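PDB 3BLX: isocitrate dehydrogenase [NAD] subunit 2, which catalyses, as part of an allosteric octamer with subunit 1, the NAD(+)-dependent oxidative decarboxylation of isocitrate to 2-oxoglutarate in the mitochondrial citric acid cycle. Local coordinates for the interface of chains B and A and the interface of chains B and C. Coordinates in Å, arbitrary orientation; residue numbers count along the deposited sequence, not the author numbering. Chains: chain A, Isocitrate dehydrogenase [NAD] subunit 2; chain B/C, Isocitrate dehydrogenase [NAD] subunit 1.

Contact 1: the interface of chains B and A. Residues chain B 242, 245-246, 249; chain A 222, 225-226, 229, 253.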
ATOM      1  N   ILE B 242      19.589  21.945  25.416  1.00 39.76           N
ATOM      2  CA  ILE B 242      19.290  22.004  26.837  1.00 20.39           C
ATOM      3  C   ILE B 242      19.670  20.692  27.527  1.00 38.92           C
ATOM      4  O   ILE B 242      20.370  20.712  28.525  1.00 30.50           O
ATOM      5  CB  ILE B 242      17.822  22.309  27.074  1.00 27.40           C
ATOM      6  CG1 ILE B 242      17.548  23.754  26.679  1.00 38.47           C
ATOM      7  CG2 ILE B 242      17.449  22.070  28.539  1.00 23.76           C
ATOM      8  CD1 ILE B 242      16.090  24.076  26.504  1.00 40.14           C
ATOM      9  N   ASN B 245      23.454  20.360  27.963  1.00 22.12           N
ATOM     10  CA  ASN B 245      24.117  21.198  28.925  1.00 24.29           C
ATOM     11  C   ASN B 245      23.889  20.708  30.317  1.00 28.91           C
ATOM     12  O   ASN B 245      24.727  20.904  31.185  1.00 40.88           O
ATOM     13  CB  ASN B 245      23.723  22.673  28.778  1.00 16.33           C
ATOM     14  CG  ASN B 245      24.516  23.356  27.707  1.00 32.35           C
ATOM     15  OD1 ASN B 245      25.743  23.337  27.728  1.00 51.92           O
ATOM     16  ND2 ASN B 245      23.826  23.940  26.743  1.00 47.61           N
ATOM     17  N   ILE B 246      22.757  20.063  30.551  1.00 27.47           N
ATOM     18  CA  ILE B 246      22.555  19.405  31.831  1.00 24.76           C
ATOM     19  C   ILE B 246      23.591  18.293  31.911  1.00 32.89           C
ATOM     20  O   ILE B 246      24.255  18.133  32.924  1.00 30.51           O
ATOM     21  CB  ILE B 246      21.157  18.838  31.967  1.00 26.02           C
ATOM     22  CG1 ILE B 246      20.142  19.969  32.130  1.00 29.40           C
ATOM     23  CG2 ILE B 246      21.077  17.939  33.188  1.00 30.77           C
ATOM     24  CD1 ILE B 246      18.725  19.543  31.861  1.00 25.54           C
ATOM     25  N   ALA B 249      27.053  19.720  32.775  1.00 22.12           N
ATOM     26  CA  ALA B 249      27.136  20.084  34.171  1.00 22.07           C
ATOM     27  C   ALA B 249      27.251  18.860  35.090  1.00 38.92           C
ATOM     28  O   ALA B 249      28.058  18.846  36.035  1.00 30.81           O
ATOM     29  CB  ALA B 249      25.947  20.937  34.562  1.00 23.44           C
TER
ATOM     30  N   ASP A 222      21.424  28.052  26.811  1.00 32.90           N
ATOM     31  CA  ASP A 222      22.495  27.051  26.944  1.00 34.04           C
ATOM     32  C   ASP A 222      23.374  27.325  28.167  1.00 37.16           C
ATOM     33  O   ASP A 222      23.664  26.424  28.940  1.00 41.76           O
ATOM     34  CB  ASP A 222      23.433  27.033  25.734  1.00 43.51           C
ATOM     35  CG  ASP A 222      22.716  26.882  24.408  1.00 71.38           C
ATOM     36  OD1 ASP A 222      21.636  27.477  24.228  1.00 83.49           O
ATOM     37  OD2 ASP A 222      23.266  26.183  23.526  1.00 69.06           O
ATOM     38  N   VAL A 225      21.608  27.018  31.751  1.00 25.64           N
ATOM     39  CA  VAL A 225      21.430  25.708  32.351  1.00 27.57           C
ATOM     40  C   VAL A 225      22.750  25.109  32.787  1.00 30.33           C
ATOM     41  O   VAL A 225      22.790  24.412  33.791  1.00 51.11           O
ATOM     42  CB  VAL A 225      20.485  24.694  31.590  1.00 35.73           C
ATOM     43  CG1 VAL A 225      19.563  25.400  30.599  1.00 29.10           C
ATOM     44  CG2 VAL A 225      21.242  23.554  30.970  1.00 25.66           C
ATOM     45  N   LEU A 226      23.835  25.425  32.083  1.00 33.31           N
ATOM     46  CA  LEU A 226      25.141  24.903  32.457  1.00 27.86           C
ATOM     47  C   LEU A 226      25.549  25.496  33.798  1.00 36.63           C
ATOM     48  O   LEU A 226      26.051  24.791  34.668  1.00 40.32           O
ATOM     49  CB  LEU A 226      26.174  25.269  31.413  1.00 33.42           C
ATOM     50  CG  LEU A 226      27.340  24.310  31.164  1.00 38.67           C
ATOM     51  CD1 LEU A 226      28.565  25.145  31.031  1.00 34.77           C
ATOM     52  CD2 LEU A 226      27.540  23.264  32.251  1.00 25.14           C
ATOM     53  N   VAL A 229      23.079  24.462  36.925  1.00 28.00           N
ATOM     54  CA  VAL A 229      23.227  23.099  37.407  1.00 27.90           C
ATOM     55  C   VAL A 229      24.558  22.849  38.114  1.00 43.47           C
ATOM     56  O   VAL A 229      24.622  22.047  39.062  1.00 35.99           O
ATOM     57  CB  VAL A 229      23.003  22.055  36.305  1.00 27.74           C
ATOM     58  CG1 VAL A 229      23.443  20.623  36.787  1.00 11.73           C
ATOM     59  CG2 VAL A 229      21.530  22.101  35.840  1.00 18.32           C
ATOM     60  N   LEU A 253      13.220  22.230  35.639  1.00 33.11           N
ATOM     61  CA  LEU A 253      14.613  21.979  35.946  1.00 31.39           C
ATOM     62  C   LEU A 253      15.004  22.641  37.281  1.00 28.43           C
ATOM     63  O   LEU A 253      15.748  22.082  38.061  1.00 23.55           O
ATOM     64  CB  LEU A 253      15.467  22.511  34.800  1.00 31.98           C
ATOM     65  CG  LEU A 253      16.970  22.366  34.817  1.00 26.83           C
ATOM     66  CD1 LEU A 253      17.497  22.312  33.406  1.00 40.07           C
ATOM     67  CD2 LEU A 253      17.555  23.522  35.538  1.00 34.33           C
TER
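B:Asn245 sets CG, and B:Ile246 its CG1 branch, opposite their own carbonyl carbons (chi1 -83° and -71°), which sends the amide of one over the first turn of A helix 221-230 and the CG1 branch of the other toward A:Leu253. The CB of B:Asn245 rests on the A:Val225 methyl CG2 at 3.4 Å, and of the residues here A:Val225 has the most surface hidden, 40 Å². Further out, the amide nitrogen ND2 lies 3.3 Å from the CB of A:Asp222, itself poorly ordered, and OD1 turns to the A:Leu226 side. B:Ile246 and A:Leu253 meet tip to tip, CD1 to CD1 at 3.4 Å. One turn on, the CB of B:Ala249 sits 3.4 Å from A:Val229 CG1 and 3.6 Å from A:Leu226 CD2; the small residue probably lets the two helices approach here. Putting an alanine at B:Asn245 would probably open a gap beside A:Leu226 and strip the cover from A:Asp222 at the start of the A helix. Helix 237-251 of subunit 1 thus packs on helices 221-230 and 244-258 of subunit 2, joining the heterodimer right beside A:Asp222, a predicted ligand of magnesium and isocitrate.

Contact 2: the interface of chains B and A. Residues chain B 140, 148; chain A 193-196, 199.
B:Glu140 and B:Val148, on strands 139-142 and 147-155 with extended backbones, face the A chain where the loop residue A:Arg194 leads into helix 195-208. The side chain of B:Glu140 runs extended beyond CG and lays its carboxylate against the beginning of that helix. Its OE2 is 3.0 Å from the backbone N of A:Leu195, but the angle of 126° at the hydrogen makes this a weak, bent hydrogen bond. The helix start would probably help to stabilise a negative charge there. The A:Arg194 guanidinium makes no salt bridge with it: its NH2 remains 4.4 Å from B:Glu140 OE1, and opposite charge can act only at a distance. Along its aliphatic part B:Glu140 runs antiparallel to A:Leu195, with CB 3.4 Å from CD2. A:Leu195 holds CG between its backbone N and carbonyl carbon (chi1 85°), a less usual setting that puts CD2 between B:Glu140 and B:Val148. The two branches of B:Val148 turn to different partners: CG1 touches A:Leu195 CD2 at 3.4 Å, and CG2 lies alongside A:Leu199. This seam of mixed polar and apolar contacts joins the two subunit types of the octamer, and on its flank the A:Ala196 methyl CB lies 3.8 Å from B:Val148 CG1.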
ATOM      1  N   GLU B 140      11.531  32.829   9.787  1.00 40.21           N
ATOM      2  CA  GLU B 140      10.986  33.806  10.737  1.00 31.87           C
ATOM      3  C   GLU B 140      10.709  35.103  10.047  1.00 24.19           C
ATOM      4  O   GLU B 140      11.459  35.534   9.175  1.00 33.93           O
ATOM      5  CB  GLU B 140      11.911  34.039  11.911  1.00 26.28           C
ATOM      6  CG  GLU B 140      11.902  32.950  12.945  1.00 52.81           C
ATOM      7  CD  GLU B 140      12.787  33.303  14.124  1.00 91.65           C
ATOM      8  OE1 GLU B 140      12.425  32.980  15.287  1.00 79.71           O
ATOM      9  OE2 GLU B 140      13.845  33.928  13.875  1.00 82.06           O
ATOM     10  N   VAL B 148       6.554  38.818  15.726  1.00 19.58           N
ATOM     11  CA  VAL B 148       7.425  37.899  15.041  1.00 28.99           C
ATOM     12  C   VAL B 148       6.779  36.528  14.966  1.00 26.41           C
ATOM     13  O   VAL B 148       6.226  36.026  15.945  1.00 21.28           O
ATOM     14  CB  VAL B 148       8.794  37.799  15.696  1.00 28.90           C
ATOM     15  CG1 VAL B 148       9.587  36.701  15.027  1.00 27.27           C
ATOM     16  CG2 VAL B 148       9.514  39.106  15.571  1.00 30.34           C
TER
ATOM     17  N   GLN A 193      20.145  34.390  15.148  1.00127.76           N
ATOM     18  CA  GLN A 193      19.540  33.369  14.287  1.00122.16           C
ATOM     19  C   GLN A 193      18.052  33.153  14.596  1.00107.45           C
ATOM     20  O   GLN A 193      17.381  32.331  13.965  1.00 99.00           O
ATOM     21  CB  GLN A 193      20.324  32.056  14.392  1.00113.11           C
ATOM     22  CG  GLN A 193      21.705  32.108  13.724  1.00115.52           C
ATOM     23  CD  GLN A 193      21.659  31.889  12.209  1.00127.47           C
ATOM     24  OE1 GLN A 193      21.505  30.757  11.728  1.00120.53           O
ATOM     25  NE2 GLN A 193      21.811  32.974  11.453  1.00121.11           N
ATOM     26  N   ARG A 194      17.563  33.887  15.592  1.00 91.34           N
ATOM     27  CA  ARG A 194      16.142  34.012  15.863  1.00 78.40           C
ATOM     28  C   ARG A 194      15.814  35.438  16.298  1.00 59.53           C
ATOM     29  O   ARG A 194      16.102  35.848  17.405  1.00 62.39           O
ATOM     30  CB  ARG A 194      15.614  32.973  16.877  1.00 57.98           C
ATOM     31  CG  ARG A 194      16.641  32.271  17.759  1.00 74.33           C
ATOM     32  CD  ARG A 194      16.998  30.865  17.267  1.00 77.16           C
ATOM     33  NE  ARG A 194      16.032  29.805  17.619  1.00104.03           N
ATOM     34  CZ  ARG A 194      14.892  29.959  18.304  1.00104.72           C
ATOM     35  NH1 ARG A 194      14.113  28.900  18.540  1.00 66.59           N
ATOM     36  NH2 ARG A 194      14.514  31.153  18.753  1.00 95.25           N
ATOM     37  N   LEU A 195      15.207  36.191  15.397  1.00 57.02           N
ATOM     38  CA  LEU A 195      14.722  37.517  15.706  1.00 42.47           C
ATOM     39  C   LEU A 195      13.454  37.539  16.593  1.00 42.11           C
ATOM     40  O   LEU A 195      12.927  38.594  16.890  1.00 40.14           O
ATOM     41  CB  LEU A 195      14.518  38.310  14.406  1.00 46.03           C
ATOM     42  CG  LEU A 195      13.233  38.208  13.616  1.00 39.25           C
ATOM     43  CD1 LEU A 195      13.532  38.561  12.178  1.00 40.83           C
ATOM     44  CD2 LEU A 195      12.685  36.818  13.716  1.00 58.82           C
ATOM     45  N   ALA A 196      12.976  36.380  17.035  1.00 50.75           N
ATOM     46  CA  ALA A 196      11.911  36.341  18.035  1.00 31.17           C
ATOM     47  C   ALA A 196      12.518  36.571  19.409  1.00 45.84           C
ATOM     48  O   ALA A 196      11.927  37.195  20.289  1.00 34.22           O
ATOM     49  CB  ALA A 196      11.220  35.029  18.012  1.00 39.05           C
ATOM     50  N   LEU A 199      13.543  40.177  19.724  1.00 37.39           N
ATOM     51  CA  LEU A 199      12.500  41.142  20.065  1.00 36.30           C
ATOM     52  C   LEU A 199      12.294  41.168  21.563  1.00 42.51           C
ATOM     53  O   LEU A 199      12.042  42.213  22.160  1.00 51.51           O
ATOM     54  CB  LEU A 199      11.189  40.822  19.327  1.00 33.53           C
ATOM     55  CG  LEU A 199       9.896  41.490  19.799  1.00 30.18           C
ATOM     56  CD1 LEU A 199       8.894  41.480  18.681  1.00 45.45           C
ATOM     57  CD2 LEU A 199       9.303  40.791  21.019  1.00 42.04           C
TER

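Contact 3: the interface of chains B and C. Residues chain B 14, 18, 302-303; chain C 42-44.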
ATOM      1  N   TYR B  14      50.154  -1.693   8.772  1.00 71.69           N
ATOM      2  CA  TYR B  14      49.365  -1.080   7.676  1.00108.63           C
ATOM      3  C   TYR B  14      50.164  -0.634   6.397  1.00106.79           C
ATOM      4  O   TYR B  14      51.275  -1.127   6.127  1.00 73.40           O
ATOM      5  CB  TYR B  14      48.468   0.032   8.298  1.00101.54           C
ATOM      6  CG  TYR B  14      47.436   0.718   7.406  1.00119.09           C
ATOM      7  CD1 TYR B  14      46.790   0.032   6.361  1.00108.06           C
ATOM      8  CD2 TYR B  14      47.070   2.052   7.643  1.00106.31           C
ATOM      9  CE1 TYR B  14      45.835   0.677   5.549  1.00104.02           C
ATOM     10  CE2 TYR B  14      46.121   2.705   6.843  1.00102.27           C
ATOM     11  CZ  TYR B  14      45.504   2.014   5.796  1.00108.49           C
ATOM     12  OH  TYR B  14      44.566   2.659   5.005  1.00 66.10           O
ATOM     13  N   PHE B  18      45.788   8.218   6.171  1.00 56.50           N
ATOM     14  CA  PHE B  18      44.519   8.929   6.012  1.00 44.18           C
ATOM     15  C   PHE B  18      44.745  10.428   5.964  1.00 41.91           C
ATOM     16  O   PHE B  18      45.413  10.979   6.841  1.00 51.61           O
ATOM     17  CB  PHE B  18      43.617   8.690   7.223  1.00 46.11           C
ATOM     18  CG  PHE B  18      43.188   7.281   7.383  1.00 36.20           C
ATOM     19  CD1 PHE B  18      42.053   6.824   6.735  1.00 45.82           C
ATOM     20  CD2 PHE B  18      43.912   6.409   8.190  1.00 45.48           C
ATOM     21  CE1 PHE B  18      41.638   5.504   6.882  1.00 61.25           C
ATOM     22  CE2 PHE B  18      43.512   5.097   8.345  1.00 44.27           C
ATOM     23  CZ  PHE B  18      42.369   4.646   7.688  1.00 54.50           C
ATOM     24  N   LEU B 302      37.869   5.469  12.087  1.00 36.53           N
ATOM     25  CA  LEU B 302      38.810   5.251  10.989  1.00 40.49           C
ATOM     26  C   LEU B 302      39.304   3.805  10.929  1.00 48.18           C
ATOM     27  O   LEU B 302      39.938   3.398   9.951  1.00 46.37           O
ATOM     28  CB  LEU B 302      39.991   6.191  11.117  1.00 29.88           C
ATOM     29  CG  LEU B 302      39.637   7.597  10.663  1.00 38.04           C
ATOM     30  CD1 LEU B 302      40.742   8.626  11.007  1.00 25.63           C
ATOM     31  CD2 LEU B 302      39.343   7.549   9.166  1.00 33.69           C
ATOM     32  N   GLY B 303      39.013   3.038  11.978  1.00 38.24           N
ATOM     33  CA  GLY B 303      39.407   1.643  12.015  1.00 50.38           C
ATOM     34  C   GLY B 303      40.749   1.447  12.698  1.00 66.30           C
ATOM     35  O   GLY B 303      41.184   0.307  12.891  1.00 66.22           O
TER
ATOM     36  N   ALA C  42      43.103  -5.747   6.993  1.00 49.46           N
ATOM     37  CA  ALA C  42      44.467  -5.494   6.548  1.00 54.32           C
ATOM     38  C   ALA C  42      44.505  -4.391   5.519  1.00 47.67           C
ATOM     39  O   ALA C  42      45.475  -3.659   5.411  1.00 55.97           O
ATOM     40  CB  ALA C  42      45.072  -6.757   5.961  1.00 47.77           C
ATOM     41  N   GLU C  43      43.441  -4.292   4.746  1.00 54.43           N
ATOM     42  CA  GLU C  43      43.350  -3.309   3.684  1.00 40.22           C
ATOM     43  C   GLU C  43      42.647  -2.063   4.236  1.00 48.33           C
ATOM     44  O   GLU C  43      42.488  -1.055   3.549  1.00 41.98           O
ATOM     45  CB  GLU C  43      42.558  -3.907   2.534  1.00 42.81           C
ATOM     46  CG  GLU C  43      42.767  -3.214   1.223  1.00 65.12           C
ATOM     47  CD  GLU C  43      44.136  -3.469   0.645  1.00 76.43           C
ATOM     48  OE1 GLU C  43      44.548  -2.725  -0.269  1.00 81.93           O
ATOM     49  OE2 GLU C  43      44.808  -4.408   1.107  1.00 78.35           O
ATOM     50  N   ASN C  44      42.242  -2.158   5.502  1.00 41.90           N
ATOM     51  CA  ASN C  44      41.541  -1.092   6.206  1.00 54.79           C
ATOM     52  C   ASN C  44      40.340  -0.526   5.427  1.00 67.42           C
ATOM     53  O   ASN C  44      40.259   0.676   5.144  1.00 62.06           O
ATOM     54  CB  ASN C  44      42.512   0.013   6.614  1.00 58.30           C
ATOM     55  CG  ASN C  44      42.091   0.707   7.896  1.00 73.85           C
ATOM     56  OD1 ASN C  44      41.708   0.075   8.880  1.00 63.34           O
ATOM     57  ND2 ASN C  44      42.163   2.017   7.887  1.00 77.02           N
TER
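C:Asn44 and B:Tyr14, with 73 and 51 Å² hidden, carry this contact between two subunit 1 copies; C:Ala42 follows with 15 Å², its carbonyl O near B:Tyr14 CD1. C:Asn44 comes just after helix 27-42 of chain C in a left-handed backbone conformation, and its side chain reaches into chain B. Its CB lies over one face of the B:Tyr14 ring, at the hydroxyl end, 3.6 Å from CE1 and 3.7 Å from the hydroxyl OH. The ring and amide planes stand 63° apart, so the two do not stack; B:Tyr14 is itself poorly ordered, which limits how finely this packing can be read. The amide nitrogen ND2 points to B:Leu302 O, the carbonyl at the end of helix 289-302, in a weak hydrogen bond of 3.3 Å with 143° at the hydrogen. B:Phe18 presents its ring edge to the same amide, with the planes 74° apart; ND2 is modelled too close to CZ for that spacing to carry meaning. With an alanine in place of C:Asn44, the B:Leu302 carbonyl would probably lose this donor and a gap would be likely to open beside B:Phe18. The site links chain B to chain C through a side chain set between the N-terminal segment and a helix end, and probably helps tie subunit 1 copies together in the octamer.

Contact 4: the interface of chains B and A. Residues chain B 119-120; chain A 125-127, 229-232.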
ATOM      1  N   ARG B 119      28.833  16.243  42.007  1.00 44.35           N
ATOM      2  CA  ARG B 119      27.711  16.050  42.918  1.00 35.89           C
ATOM      3  C   ARG B 119      26.955  14.720  42.697  1.00 50.89           C
ATOM      4  O   ARG B 119      26.493  14.091  43.650  1.00 50.63           O
ATOM      5  CB  ARG B 119      26.793  17.272  42.799  1.00 37.67           C
ATOM      6  CG  ARG B 119      25.506  17.226  43.543  1.00 47.13           C
ATOM      7  CD  ARG B 119      25.121  18.635  43.976  1.00 33.84           C
ATOM      8  NE  ARG B 119      25.554  19.648  43.025  1.00 41.84           N
ATOM      9  CZ  ARG B 119      25.733  20.936  43.328  1.00 59.68           C
ATOM     10  NH1 ARG B 119      25.534  21.387  44.569  1.00 54.04           N
ATOM     11  NH2 ARG B 119      26.122  21.781  42.387  1.00 44.74           N
ATOM     12  N   ILE B 120      26.847  14.270  41.453  1.00 54.35           N
ATOM     13  CA  ILE B 120      26.253  12.968  41.190  1.00 37.93           C
ATOM     14  C   ILE B 120      27.204  12.109  40.393  1.00 45.19           C
ATOM     15  O   ILE B 120      27.633  12.477  39.305  1.00 56.67           O
ATOM     16  CB  ILE B 120      24.924  13.080  40.438  1.00 41.08           C
ATOM     17  CG1 ILE B 120      23.960  13.977  41.217  1.00 32.61           C
ATOM     18  CG2 ILE B 120      24.332  11.700  40.211  1.00 31.90           C
ATOM     19  CD1 ILE B 120      22.651  14.168  40.548  1.00 42.41           C
TER
ATOM     20  N   THR A 125      19.738  16.573  47.187  1.00 57.96           N
ATOM     21  CA  THR A 125      20.977  16.395  46.441  1.00 55.13           C
ATOM     22  C   THR A 125      21.675  17.718  46.061  1.00 49.31           C
ATOM     23  O   THR A 125      22.892  17.794  46.038  1.00 42.31           O
ATOM     24  CB  THR A 125      20.828  15.356  45.270  1.00 36.53           C
ATOM     25  OG1 THR A 125      21.778  15.643  44.247  1.00 43.66           O
ATOM     26  CG2 THR A 125      19.432  15.354  44.691  1.00 61.63           C
ATOM     27  N   TYR A 126      20.911  18.770  45.815  1.00 52.11           N
ATOM     28  CA  TYR A 126      21.504  20.087  45.583  1.00 48.00           C
ATOM     29  C   TYR A 126      21.282  20.963  46.806  1.00 55.53           C
ATOM     30  O   TYR A 126      20.290  20.805  47.503  1.00 72.75           O
ATOM     31  CB  TYR A 126      20.915  20.758  44.317  1.00 57.19           C
ATOM     32  CG  TYR A 126      21.293  20.054  43.021  1.00 38.72           C
ATOM     33  CD1 TYR A 126      22.353  20.497  42.253  1.00 40.84           C
ATOM     34  CD2 TYR A 126      20.610  18.931  42.594  1.00 39.95           C
ATOM     35  CE1 TYR A 126      22.728  19.840  41.080  1.00 35.53           C
ATOM     36  CE2 TYR A 126      20.978  18.263  41.429  1.00 45.85           C
ATOM     37  CZ  TYR A 126      22.035  18.720  40.677  1.00 41.03           C
ATOM     38  OH  TYR A 126      22.389  18.042  39.530  1.00 39.86           O
ATOM     39  N   GLU A 127      22.194  21.895  47.066  1.00 61.25           N
ATOM     40  CA  GLU A 127      22.085  22.741  48.253  1.00 50.81           C
ATOM     41  C   GLU A 127      22.172  24.223  47.960  1.00 51.79           C
ATOM     42  O   GLU A 127      22.806  24.647  47.001  1.00 53.07           O
ATOM     43  CB  GLU A 127      23.152  22.367  49.280  1.00 66.77           C
ATOM     44  CG  GLU A 127      23.188  20.881  49.582  1.00102.63           C
ATOM     45  CD  GLU A 127      23.959  20.552  50.840  1.00114.01           C
ATOM     46  OE1 GLU A 127      24.655  21.454  51.356  1.00102.47           O
ATOM     47  OE2 GLU A 127      23.866  19.391  51.304  1.00113.89           O
ATOM     48  N   VAL A 229      23.079  24.462  36.925  1.00 28.00           N
ATOM     49  CA  VAL A 229      23.227  23.099  37.407  1.00 27.90           C
ATOM     50  C   VAL A 229      24.558  22.849  38.114  1.00 43.47           C
ATOM     51  O   VAL A 229      24.622  22.047  39.062  1.00 35.99           O
ATOM     52  CB  VAL A 229      23.003  22.055  36.305  1.00 27.74           C
ATOM     53  CG1 VAL A 229      23.443  20.623  36.787  1.00 11.73           C
ATOM     54  CG2 VAL A 229      21.530  22.101  35.840  1.00 18.32           C
ATOM     55  N   THR A 230      25.616  23.527  37.668  1.00 36.40           N
ATOM     56  CA  THR A 230      26.903  23.346  38.334  1.00 50.87           C
ATOM     57  C   THR A 230      26.855  24.061  39.679  1.00 42.51           C
ATOM     58  O   THR A 230      27.389  23.574  40.651  1.00 47.21           O
ATOM     59  CB  THR A 230      28.160  23.767  37.475  1.00 41.29           C
ATOM     60  OG1 THR A 230      27.937  25.040  36.884  1.00 53.84           O
ATOM     61  CG2 THR A 230      28.458  22.746  36.350  1.00 38.45           C
ATOM     62  N   ASN A 231      26.166  25.193  39.737  1.00 36.21           N
ATOM     63  CA  ASN A 231      26.144  25.977  40.953  1.00 33.87           C
ATOM     64  C   ASN A 231      24.914  26.885  41.139  1.00 39.08           C
ATOM     65  O   ASN A 231      24.940  28.086  40.856  1.00 29.90           O
ATOM     66  CB  ASN A 231      27.419  26.794  41.067  1.00 33.32           C
ATOM     67  CG  ASN A 231      27.384  27.730  42.247  1.00 50.89           C
ATOM     68  OD1 ASN A 231      26.790  27.414  43.286  1.00 37.15           O
ATOM     69  ND2 ASN A 231      27.990  28.900  42.092  1.00 37.63           N
ATOM     70  N   PRO A 232      23.836  26.306  41.660  1.00 30.31           N
ATOM     71  CA  PRO A 232      22.554  26.995  41.766  1.00 27.93           C
ATOM     72  C   PRO A 232      22.636  28.296  42.545  1.00 41.33           C
ATOM     73  O   PRO A 232      21.860  29.217  42.275  1.00 33.99           O
ATOM     74  CB  PRO A 232      21.687  25.996  42.521  1.00 25.21           C
ATOM     75  CG  PRO A 232      22.318  24.651  42.262  1.00 25.59           C
ATOM     76  CD  PRO A 232      23.774  24.903  42.106  1.00 34.21           C
TER
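B:Arg119 lays its guanidinium obliquely against the CD1-CE1 edge of A:Tyr126. The arginine is the centre of the patch, with 124 Å² hidden by chain A; A:Thr125 (36 Å²) and A:Tyr126 (31 Å²) lose the most on the other side. With CG anti to the backbone N (chi1 174°) and bends at chi2 and chi3, the arginine chain brings its guanidinium over the rim of the ring. A:Tyr126 CD1 stands 3.4 Å above the guanidinium plane, displaced toward its edge, and the planes are 35° apart, so the overlap is tilted and partial. The NE atom of B:Arg119 is 3.4 Å from both CD1 and CE1 of A:Tyr126, and CZ is 3.6 Å from CD1. Among polar approaches, the terminal NH2 of B:Arg119 lies 2.8 Å from A:Thr230 O, the backbone carbonyl near the end of helix 221-230. The N-H directions miss this oxygen, so no hydrogen bond is assigned, although the carbonyl and the helix end would probably still attract the positive charge. No salt bridge forms with the poorly ordered A:Glu127, whose OE1 is 6.8 Å from B:Arg119 NH1. Further contacts involve carbon, in a patch that helps hold subunit 1 to subunit 2. The A:Thr125 carbonyl passes close to the CD methylene of B:Arg119, and A:Pro232 CD flanks NH2. B:Ile120 CD1 lies 4.0 Å from the A:Tyr126 hydroxyl OH.

Contacts 1, 2 and 4 lie along one face between subunit 1 chain B and subunit 2 chain A. Measured between centres of C-alpha atoms, contacts 1 and 4 are about 11 Å apart, and both draw on A helix 221-230, with A:Val229 in each. Contact 2 is about 23 Å from contact 1 and about 33 Å from contact 4, so the face is held by a neighbouring pair of patches and one distant patch. Contact 3 joins chain B to chain C, about 39 to 47 Å from the others. Chain B therefore bridges a heterodimeric partner and a second subunit 1, a plausible route for coupling motions through the allosteric octamer.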